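Local coordinates for protein glutamate racemase (Escherichia coli, PDB 2JFN) that belongs to the Asp/Glu/Hydantoin racemase family of alpha/beta proteins and binds glutamic acid in a pocket of the chain, at residues E164-A169 and T205-L210; G131-R136 and E158-A163; D181-I186 and E212-V217. One frame throughout, in Å; residues are numbered along the deposited sequence.

Contact 1: residues E164-A169 and T205-L210. With GLU (glutamic acid), chain B.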
loop_
_atom_site.group_PDB
_atom_site.type_symbol
_atom_site.label_atom_id
_atom_site.label_comp_id
_atom_site.label_asym_id
_atom_site.label_seq_id
_atom_site.Cartn_x
_atom_site.Cartn_y
_atom_site.Cartn_z
ATOM N N GLU A 164 -10.737 -10.772 1.241
ATOM C CA GLU A 164 -11.834 -10.437 0.342
ATOM C C GLU A 164 -11.904 -8.934 0.067
ATOM O O GLU A 164 -12.222 -8.500 -1.043
ATOM C CB GLU A 164 -13.162 -10.909 0.932
ATOM C CG GLU A 164 -14.335 -10.744 -0.022
ATOM C CD GLU A 164 -15.637 -11.279 0.546
ATOM O OE1 GLU A 164 -15.596 -11.999 1.569
ATOM O OE2 GLU A 164 -16.701 -10.986 -0.043
ATOM N N MET A 165 -11.609 -8.130 1.081
ATOM C CA MET A 165 -11.654 -6.687 0.891
ATOM C C MET A 165 -10.581 -6.265 -0.113
ATOM O O MET A 165 -10.772 -5.326 -0.890
ATOM C CB MET A 165 -11.449 -5.974 2.226
ATOM C CG MET A 165 -11.891 -4.520 2.194
ATOM S SD MET A 165 -11.758 -3.713 3.801
ATOM C CE MET A 165 -13.169 -4.386 4.641
ATOM N N VAL A 166 -9.449 -6.963 -0.097
ATOM C CA VAL A 166 -8.381 -6.650 -1.033
ATOM C C VAL A 166 -8.921 -6.860 -2.445
ATOM O O VAL A 166 -8.691 -6.045 -3.335
ATOM C CB VAL A 166 -7.157 -7.560 -0.820
ATOM C CG1 VAL A 166 -6.085 -7.236 -1.857
ATOM C CG2 VAL A 166 -6.608 -7.370 0.588
ATOM N N GLU A 167 -9.647 -7.959 -2.635
ATOM C CA GLU A 167 -10.229 -8.283 -3.932
ATOM C C GLU A 167 -11.274 -7.261 -4.353
ATOM O O GLU A 167 -11.407 -6.946 -5.534
ATOM C CB GLU A 167 -10.856 -9.682 -3.899
ATOM C CG GLU A 167 -9.841 -10.801 -3.906
ATOM C CD GLU A 167 -8.824 -10.650 -5.029
ATOM O OE1 GLU A 167 -9.232 -10.370 -6.181
ATOM O OE2 GLU A 167 -7.612 -10.810 -4.765
ATOM N N LEU A 168 -12.024 -6.747 -3.386
ATOM C CA LEU A 168 -13.038 -5.750 -3.687
ATOM C C LEU A 168 -12.342 -4.511 -4.240
ATOM O O LEU A 168 -12.817 -3.896 -5.197
ATOM C CB LEU A 168 -13.838 -5.409 -2.423
ATOM C CG LEU A 168 -14.772 -6.531 -1.962
ATOM C CD1 LEU A 168 -15.436 -6.151 -0.655
ATOM C CD2 LEU A 168 -15.814 -6.794 -3.038
ATOM N N ALA A 169 -11.202 -4.163 -3.649
ATOM C CA ALA A 169 -10.436 -3.001 -4.097
ATOM C C ALA A 169 -9.906 -3.268 -5.505
ATOM O O ALA A 169 -9.981 -2.401 -6.379
ATOM C CB ALA A 169 -9.271 -2.718 -3.131
ATOM N N THR A 205 -2.683 -1.166 2.024
ATOM C CA THR A 205 -2.708 -0.048 1.081
ATOM C C THR A 205 -3.847 -0.135 0.064
ATOM O O THR A 205 -4.139 0.832 -0.642
ATOM C CB THR A 205 -1.351 0.106 0.340
ATOM O OG1 THR A 205 -1.122 -1.029 -0.504
ATOM C CG2 THR A 205 -0.212 0.210 1.350
ATOM N N HIS A 206 -4.496 -1.291 -0.015
ATOM C CA HIS A 206 -5.634 -1.444 -0.923
ATOM C C HIS A 206 -6.885 -0.767 -0.346
ATOM O O HIS A 206 -7.734 -0.252 -1.085
ATOM C CB HIS A 206 -5.979 -2.922 -1.135
ATOM C CG HIS A 206 -5.269 -3.567 -2.286
ATOM N ND1 HIS A 206 -3.936 -3.917 -2.244
ATOM C CD2 HIS A 206 -5.723 -3.962 -3.499
ATOM C CE1 HIS A 206 -3.600 -4.505 -3.378
ATOM N NE2 HIS A 206 -4.666 -4.544 -4.157
ATOM N N PHE A 207 -6.992 -0.766 0.978
ATOM C CA PHE A 207 -8.183 -0.235 1.636
ATOM C C PHE A 207 -8.539 1.236 1.461
ATOM O O PHE A 207 -9.716 1.556 1.309
ATOM C CB PHE A 207 -8.165 -0.643 3.121
ATOM C CG PHE A 207 -8.160 -2.146 3.336
ATOM C CD1 PHE A 207 -7.978 -2.684 4.611
ATOM C CD2 PHE A 207 -8.316 -3.024 2.257
ATOM C CE1 PHE A 207 -7.949 -4.067 4.812
ATOM C CE2 PHE A 207 -8.289 -4.409 2.447
ATOM C CZ PHE A 207 -8.104 -4.930 3.725
ATOM N N PRO A 208 -7.551 2.153 1.474
ATOM C CA PRO A 208 -7.922 3.562 1.292
ATOM C C PRO A 208 -8.697 3.762 -0.018
ATOM O O PRO A 208 -9.484 4.700 -0.151
ATOM C CB PRO A 208 -6.570 4.273 1.280
ATOM C CG PRO A 208 -5.770 3.454 2.238
ATOM C CD PRO A 208 -6.120 2.029 1.818
ATOM N N LEU A 209 -8.468 2.869 -0.977
ATOM C CA LEU A 209 -9.147 2.932 -2.274
ATOM C C LEU A 209 -10.650 2.703 -2.112
ATOM O O LEU A 209 -11.438 3.041 -2.999
ATOM C CB LEU A 209 -8.579 1.868 -3.224
ATOM C CG LEU A 209 -7.107 2.011 -3.611
ATOM C CD1 LEU A 209 -6.680 0.812 -4.436
ATOM C CD2 LEU A 209 -6.910 3.305 -4.388
ATOM N N LEU A 210 -11.036 2.124 -0.980
ATOM C CA LEU A 210 -12.440 1.833 -0.683
ATOM C C LEU A 210 -13.004 2.796 0.357
ATOM O O LEU A 210 -14.074 2.551 0.925
ATOM C CB LEU A 210 -12.575 0.402 -0.154
ATOM C CG LEU A 210 -12.214 -0.741 -1.111
ATOM C CD1 LEU A 210 -12.147 -2.037 -0.345
ATOM C CD2 LEU A 210 -13.241 -0.822 -2.232
HETATM N N GLU B . -1.479 -3.702 -0.950
HETATM C CA GLU B . -1.661 -4.832 -0.035
HETATM C C GLU B . -0.812 -4.596 1.200
HETATM O O GLU B . -0.685 -3.409 1.672
HETATM C CB GLU B . -1.244 -6.136 -0.733
HETATM C CG GLU B . -2.295 -7.242 -0.484
HETATM C CD GLU B . -1.762 -8.605 -0.904
HETATM O OE1 GLU B . -2.111 -9.612 -0.293
HETATM O OE2 GLU B . -0.989 -8.714 -1.861
HETATM O OXT GLU B . -0.235 -5.575 1.778
#

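Contact 2: residues G131-R136 and E158-A163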
loop_
_atom_site.group_PDB
_atom_site.type_symbol
_atom_site.label_atom_id
_atom_site.label_comp_id
_atom_site.label_asym_id
_atom_site.label_seq_id
_atom_site.Cartn_x
_atom_site.Cartn_y
_atom_site.Cartn_z
ATOM N N GLY A 131 -9.807 0.190 15.661
ATOM C CA GLY A 131 -9.908 -0.965 14.794
ATOM C C GLY A 131 -8.765 -1.021 13.793
ATOM O O GLY A 131 -8.226 0.008 13.382
ATOM N N LEU A 132 -8.380 -2.234 13.413
ATOM C CA LEU A 132 -7.323 -2.416 12.432
ATOM C C LEU A 132 -7.853 -3.306 11.325
ATOM O O LEU A 132 -8.166 -4.478 11.556
ATOM C CB LEU A 132 -6.088 -3.065 13.065
ATOM C CG LEU A 132 -4.947 -3.459 12.107
ATOM C CD1 LEU A 132 -4.396 -2.232 11.385
ATOM C CD2 LEU A 132 -3.835 -4.140 12.903
ATOM N N LEU A 133 -7.996 -2.736 10.135
ATOM C CA LEU A 133 -8.457 -3.492 8.975
ATOM C C LEU A 133 -7.213 -3.780 8.159
ATOM O O LEU A 133 -6.508 -2.859 7.745
ATOM C CB LEU A 133 -9.424 -2.674 8.117
ATOM C CG LEU A 133 -10.876 -2.541 8.548
ATOM C CD1 LEU A 133 -11.615 -1.737 7.490
ATOM C CD2 LEU A 133 -11.505 -3.928 8.697
ATOM N N ALA A 134 -6.934 -5.056 7.942
ATOM C CA ALA A 134 -5.768 -5.451 7.170
ATOM C C ALA A 134 -6.122 -6.712 6.412
ATOM O O ALA A 134 -7.221 -7.244 6.558
ATOM C CB ALA A 134 -4.588 -5.717 8.101
ATOM N N THR A 135 -5.202 -7.197 5.589
ATOM C CA THR A 135 -5.490 -8.416 4.868
ATOM C C THR A 135 -5.262 -9.581 5.827
ATOM O O THR A 135 -4.625 -9.422 6.873
ATOM C CB THR A 135 -4.615 -8.555 3.608
ATOM O OG1 THR A 135 -5.088 -9.669 2.837
ATOM C CG2 THR A 135 -3.155 -8.748 3.976
ATOM N N ARG A 136 -5.791 -10.746 5.471
ATOM C CA ARG A 136 -5.687 -11.925 6.317
ATOM C C ARG A 136 -4.280 -12.224 6.821
ATOM O O ARG A 136 -4.094 -12.526 8.000
ATOM C CB ARG A 136 -6.247 -13.148 5.583
ATOM C CG ARG A 136 -6.371 -14.370 6.467
ATOM C CD ARG A 136 -7.191 -14.047 7.710
ATOM N NE ARG A 136 -7.035 -15.071 8.737
ATOM C CZ ARG A 136 -7.586 -15.009 9.944
ATOM N NH1 ARG A 136 -8.336 -13.968 10.279
ATOM N NH2 ARG A 136 -7.380 -15.984 10.817
ATOM N N GLU A 158 -9.084 -3.756 17.949
ATOM C CA GLU A 158 -9.982 -4.731 17.349
ATOM C C GLU A 158 -9.432 -5.029 15.959
ATOM O O GLU A 158 -9.522 -4.189 15.065
ATOM C CB GLU A 158 -11.394 -4.157 17.220
ATOM C CG GLU A 158 -12.084 -3.853 18.537
ATOM C CD GLU A 158 -12.241 -5.084 19.405
ATOM O OE1 GLU A 158 -12.661 -6.137 18.879
ATOM O OE2 GLU A 158 -11.950 -4.997 20.615
ATOM N N MET A 159 -8.855 -6.213 15.782
ATOM C CA MET A 159 -8.294 -6.592 14.488
ATOM C C MET A 159 -9.300 -7.298 13.604
ATOM O O MET A 159 -10.123 -8.078 14.077
ATOM C CB MET A 159 -7.088 -7.514 14.651
ATOM C CG MET A 159 -5.798 -6.840 15.065
ATOM S SD MET A 159 -4.401 -7.916 14.642
ATOM C CE MET A 159 -4.732 -9.335 15.707
ATOM N N LEU A 160 -9.215 -7.026 12.309
ATOM C CA LEU A 160 -10.096 -7.653 11.341
ATOM C C LEU A 160 -9.312 -7.810 10.034
ATOM O O LEU A 160 -9.036 -6.830 9.340
ATOM C CB LEU A 160 -11.347 -6.790 11.135
ATOM C CG LEU A 160 -12.579 -7.472 10.542
ATOM C CD1 LEU A 160 -13.789 -6.553 10.690
ATOM C CD2 LEU A 160 -12.333 -7.818 9.083
ATOM N N GLY A 161 -8.933 -9.047 9.723
ATOM C CA GLY A 161 -8.183 -9.316 8.506
ATOM C C GLY A 161 -9.105 -9.814 7.411
ATOM O O GLY A 161 -9.890 -10.737 7.629
ATOM N N SER A 162 -9.019 -9.214 6.229
ATOM C CA SER A 162 -9.886 -9.625 5.131
ATOM C C SER A 162 -9.222 -9.635 3.764
ATOM O O SER A 162 -8.933 -8.583 3.196
ATOM C CB SER A 162 -11.121 -8.719 5.066
ATOM O OG SER A 162 -11.902 -9.017 3.919
ATOM N N ALA A 163 -9.001 -10.830 3.229
ATOM C CA ALA A 163 -8.405 -10.962 1.911
ATOM C C ALA A 163 -9.472 -10.569 0.884
ATOM O O ALA A 163 -9.161 -10.084 -0.202
ATOM C CB ALA A 163 -7.958 -12.399 1.684
#

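Contact 3: residues D181-I186 and E212-V217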
loop_
_atom_site.group_PDB
_atom_site.type_symbol
_atom_site.label_atom_id
_atom_site.label_comp_id
_atom_site.label_asym_id
_atom_site.label_seq_id
_atom_site.Cartn_x
_atom_site.Cartn_y
_atom_site.Cartn_z
ATOM N N ASP A 181 -23.162 -4.843 0.161
ATOM C CA ASP A 181 -23.621 -5.952 0.985
ATOM C C ASP A 181 -22.450 -6.856 1.362
ATOM O O ASP A 181 -22.404 -7.399 2.464
ATOM C CB ASP A 181 -24.700 -6.765 0.261
ATOM C CG ASP A 181 -26.006 -5.998 0.106
ATOM O OD1 ASP A 181 -26.423 -5.312 1.065
ATOM O OD2 ASP A 181 -26.626 -6.090 -0.972
ATOM N N ALA A 182 -21.506 -7.022 0.441
ATOM C CA ALA A 182 -20.328 -7.845 0.703
ATOM C C ALA A 182 -19.508 -7.181 1.811
ATOM O O ALA A 182 -18.999 -7.848 2.706
ATOM C CB ALA A 182 -19.489 -7.985 -0.570
ATOM N N LEU A 183 -19.388 -5.857 1.745
ATOM C CA LEU A 183 -18.651 -5.109 2.758
ATOM C C LEU A 183 -19.308 -5.219 4.124
ATOM O O LEU A 183 -18.630 -5.435 5.131
ATOM C CB LEU A 183 -18.556 -3.632 2.379
ATOM C CG LEU A 183 -17.315 -3.164 1.622
ATOM C CD1 LEU A 183 -17.397 -1.648 1.439
ATOM C CD2 LEU A 183 -16.051 -3.542 2.399
ATOM N N LYS A 184 -20.628 -5.058 4.161
ATOM C CA LYS A 184 -21.363 -5.141 5.418
ATOM C C LYS A 184 -21.149 -6.501 6.064
ATOM O O LYS A 184 -21.044 -6.611 7.284
ATOM C CB LYS A 184 -22.862 -4.924 5.181
ATOM C CG LYS A 184 -23.227 -3.517 4.757
ATOM C CD LYS A 184 -24.695 -3.416 4.374
ATOM C CE LYS A 184 -25.022 -2.042 3.815
ATOM N NZ LYS A 184 -26.435 -1.968 3.321
ATOM N N ARG A 185 -21.098 -7.533 5.233
ATOM C CA ARG A 185 -20.900 -8.892 5.718
ATOM C C ARG A 185 -19.513 -9.007 6.338
ATOM O O ARG A 185 -19.349 -9.525 7.444
ATOM C CB ARG A 185 -21.039 -9.882 4.557
ATOM C CG ARG A 185 -20.821 -11.332 4.958
ATOM C CD ARG A 185 -21.904 -11.816 5.917
ATOM N NE ARG A 185 -21.542 -13.101 6.511
ATOM C CZ ARG A 185 -20.567 -13.258 7.400
ATOM N NH1 ARG A 185 -19.858 -12.211 7.806
ATOM N NH2 ARG A 185 -20.289 -14.466 7.871
ATOM N N ILE A 186 -18.512 -8.514 5.619
ATOM C CA ILE A 186 -17.145 -8.560 6.114
ATOM C C ILE A 186 -17.040 -7.798 7.437
ATOM O O ILE A 186 -16.374 -8.246 8.369
ATOM C CB ILE A 186 -16.166 -7.936 5.085
ATOM C CG1 ILE A 186 -16.161 -8.776 3.800
ATOM C CG2 ILE A 186 -14.764 -7.842 5.685
ATOM C CD1 ILE A 186 -15.337 -8.172 2.667
ATOM N N GLU A 212 -14.691 5.594 0.331
ATOM C CA GLU A 212 -16.096 5.967 0.169
ATOM C C GLU A 212 -17.034 4.839 0.587
ATOM O O GLU A 212 -17.947 5.046 1.389
ATOM C CB GLU A 212 -16.382 6.378 -1.280
ATOM C CG GLU A 212 -17.745 7.032 -1.471
ATOM C CD GLU A 212 -17.753 8.075 -2.584
ATOM O OE1 GLU A 212 -17.034 9.096 -2.463
ATOM O OE2 GLU A 212 -18.478 7.878 -3.583
ATOM N N GLU A 213 -16.797 3.645 0.049
ATOM C CA GLU A 213 -17.616 2.490 0.374
ATOM C C GLU A 213 -17.575 2.172 1.870
ATOM O O GLU A 213 -18.607 1.873 2.473
ATOM C CB GLU A 213 -17.147 1.262 -0.415
ATOM C CG GLU A 213 -17.391 1.314 -1.919
ATOM C CD GLU A 213 -16.371 2.146 -2.687
ATOM O OE1 GLU A 213 -15.370 2.601 -2.089
ATOM O OE2 GLU A 213 -16.573 2.337 -3.905
ATOM N N LEU A 214 -16.381 2.223 2.462
ATOM C CA LEU A 214 -16.232 1.934 3.890
ATOM C C LEU A 214 -17.028 2.906 4.747
ATOM O O LEU A 214 -17.657 2.510 5.726
ATOM C CB LEU A 214 -14.759 1.984 4.305
ATOM C CG LEU A 214 -13.897 0.808 3.827
ATOM C CD1 LEU A 214 -12.429 1.087 4.115
ATOM C CD2 LEU A 214 -14.361 -0.474 4.524
ATOM N N LEU A 215 -17.006 4.177 4.371
ATOM C CA LEU A 215 -17.725 5.186 5.127
ATOM C C LEU A 215 -19.241 5.042 5.017
ATOM O O LEU A 215 -19.976 5.541 5.863
ATOM C CB LEU A 215 -17.273 6.579 4.686
ATOM C CG LEU A 215 -15.830 6.872 5.112
ATOM C CD1 LEU A 215 -15.385 8.215 4.578
ATOM C CD2 LEU A 215 -15.739 6.848 6.633
ATOM N N GLN A 216 -19.714 4.355 3.983
ATOM C CA GLN A 216 -21.151 4.160 3.824
ATOM C C GLN A 216 -21.626 3.005 4.699
ATOM O O GLN A 216 -22.775 2.975 5.138
ATOM C CB GLN A 216 -21.504 3.853 2.365
ATOM C CG GLN A 216 -21.157 4.946 1.371
ATOM C CD GLN A 216 -21.654 4.629 -0.029
ATOM O OE1 GLN A 216 -22.856 4.679 -0.296
ATOM N NE2 GLN A 216 -20.734 4.290 -0.927
ATOM N N VAL A 217 -20.731 2.058 4.954
ATOM C CA VAL A 217 -21.052 0.878 5.744
ATOM C C VAL A 217 -20.732 1.004 7.229
ATOM O O VAL A 217 -21.490 0.531 8.071
ATOM C CB VAL A 217 -20.310 -0.363 5.176
ATOM C CG1 VAL A 217 -20.581 -1.591 6.032
ATOM C CG2 VAL A 217 -20.750 -0.607 3.750
#

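Contact 1: residues E164-A169 and T205-L210
M165 of helix 164-169 reaches across to F207 and L210 on the loop 205-210: its CB, CG and SD all touch the F207 ring, and CG also meets L210. CB lies at the rim of the phenyl ring, 3.5 Å from F207 CE2. With CG anti to the backbone N (chi1 -163°), the next carbon stays beside the ring and comes within 3.6 Å of L210 CD1, a methyl inserted between M165 and A169. SD then sits over the centre of the F207 ring, 3.6 Å above its plane, a Met-aromatic contact in which the two side chains cross at about a right angle. The chain bends at chi3 (-76°), and CE leaves for L183 of the helix 180-186.

One residue along the helix, V166 does for a histidine what M165 does for the phenyl ring. Its CG1 lies over the centre of the H206 imidazole, 3.7 Å from the centroid, a CH-pi contact almost on the ring normal. A169 CB approaches the edge of that imidazole in its plane, 3.8 Å from CD2, while the amino nitrogen of the bound glutamic acid occupies another part of the edge. That nitrogen donates to H206 ND1 at 2.8 Å and to T205 OG1 at 2.7 Å, and T205 N returns a hydrogen bond of 3.0 Å to the ligand O.

Across the two segments the contact is apolar, with no hydrogen bond. T205 and H206 share the ligand with D28, S29, N93 and others. E170, one residue past 164-169, holds H206 NE2 as the ligand holds ND1, and V166 lies on one face. The result is an imidazole whose rotation is well defined beside the ligand's amino group.

Contact 2: residues G131-R136 and E158-A163
G161 O lies level with the flat guanidinium of R136, off its edge, at a loose 4.5 Å from NH1. Beside this, the two strands are tied by a regular ladder of backbone hydrogen bonds. L132 N donates to E158 O at 2.8 Å, L160 N to L132 O at 2.9 Å, and L160 O in turn takes A134 N. The last rung runs from S162 N to A134 O, at 2.7 Å.

Side chains pair on both faces of the sheet. On one, L133 CD2 lies 3.8 Å from L160 CB, the two leucines side by side and pointing the same way, with W190 against both. On the other, L132 CD2 meets M159 CG at 4.0 Å under helix 142-150. CA-H...O contacts fill in the ladder, and the one from G161 CA to A134 O is short at 3.0 Å; as a glycine, G161 brings no side chain to where T135 and R136 turn off. S162 then caps the next helix, its OG bonded to M165 N.

This is the parallel pair of a beta-alpha-beta unit, strand 129-134, helix 142-150 and edge strand 156-161, in a four-stranded parallel sheet.

Contact 3: residues D181-I186 and E212-V217
L183 and K184 of helix 181-186 meet E213, L214 and V217 of helix 212-217 in a small interface made of carbon atoms, with no hydrogen bond between the segments. The axes pass 9.8 Å apart and cross at -63°, an angle steep enough to limit the meeting to a few residues.

Among the apolar contacts, L183 takes part in three. Its CD1 rests on the aliphatic root of E213, 3.5 Å from CB, and its CD2 faces L214 CD2 at 4.1 Å, the two leucines crossing at about a right angle. Closer to the backbone, L183 CB touches V217 CG2 at 4.0 Å. V217 also presses on the lysine: its CG1, anti to the backbone N (chi1 177°), meets K184 at CA, CB and CG, coming 3.5 Å from CG. The extended remainder of the lysine chain carries on past the valine.

Polar groups act around the interface. The E213 chain bends at chi2, and OE1 forms a salt bridge with K172 of helix 163-174, which leaves CB for the leucine and the carboxylate for a third helix. Near the end of helix 212-217, E213 O accepts from both Q216 N, at 3.1 Å, and V217 N, at 3.3 Å.

In the fold, helix 180-186 packs on both helix 163-174 and helix 211-217, which are themselves joined by the E213-K172 pair. L183 touches M165, and I186 packs on E164, M165 and L168 of helix 163-174. L187, in the loop that follows, touches L214 and V217. L214 CD2 also approaches L133 CD1 of strand 129-134, at 4.2 Å, and the helix pair thus packs against the parallel sheet of an alpha/beta fold.

Contact 1 is where the three meet, its centre about 11 Å from that of each of the others, while the centres of contacts 2 and 3 are about 14 Å apart. F207 joins it to the strands of contact 2, with CE1 3.4 Å from A134 N, and M165 CE joins it to helix 180-186 of contact 3, 3.7 Å from L183 CD2. Contacts 2 and 3 touch directly where S162 OG lies 3.6 Å from I186 CG2. Closeness to the ligand falls off in order: T205 and H206 bind glutamic acid, the T135 side chain of contact 2 is about 4 Å from it, and that of L214 in contact 3 about 13 Å.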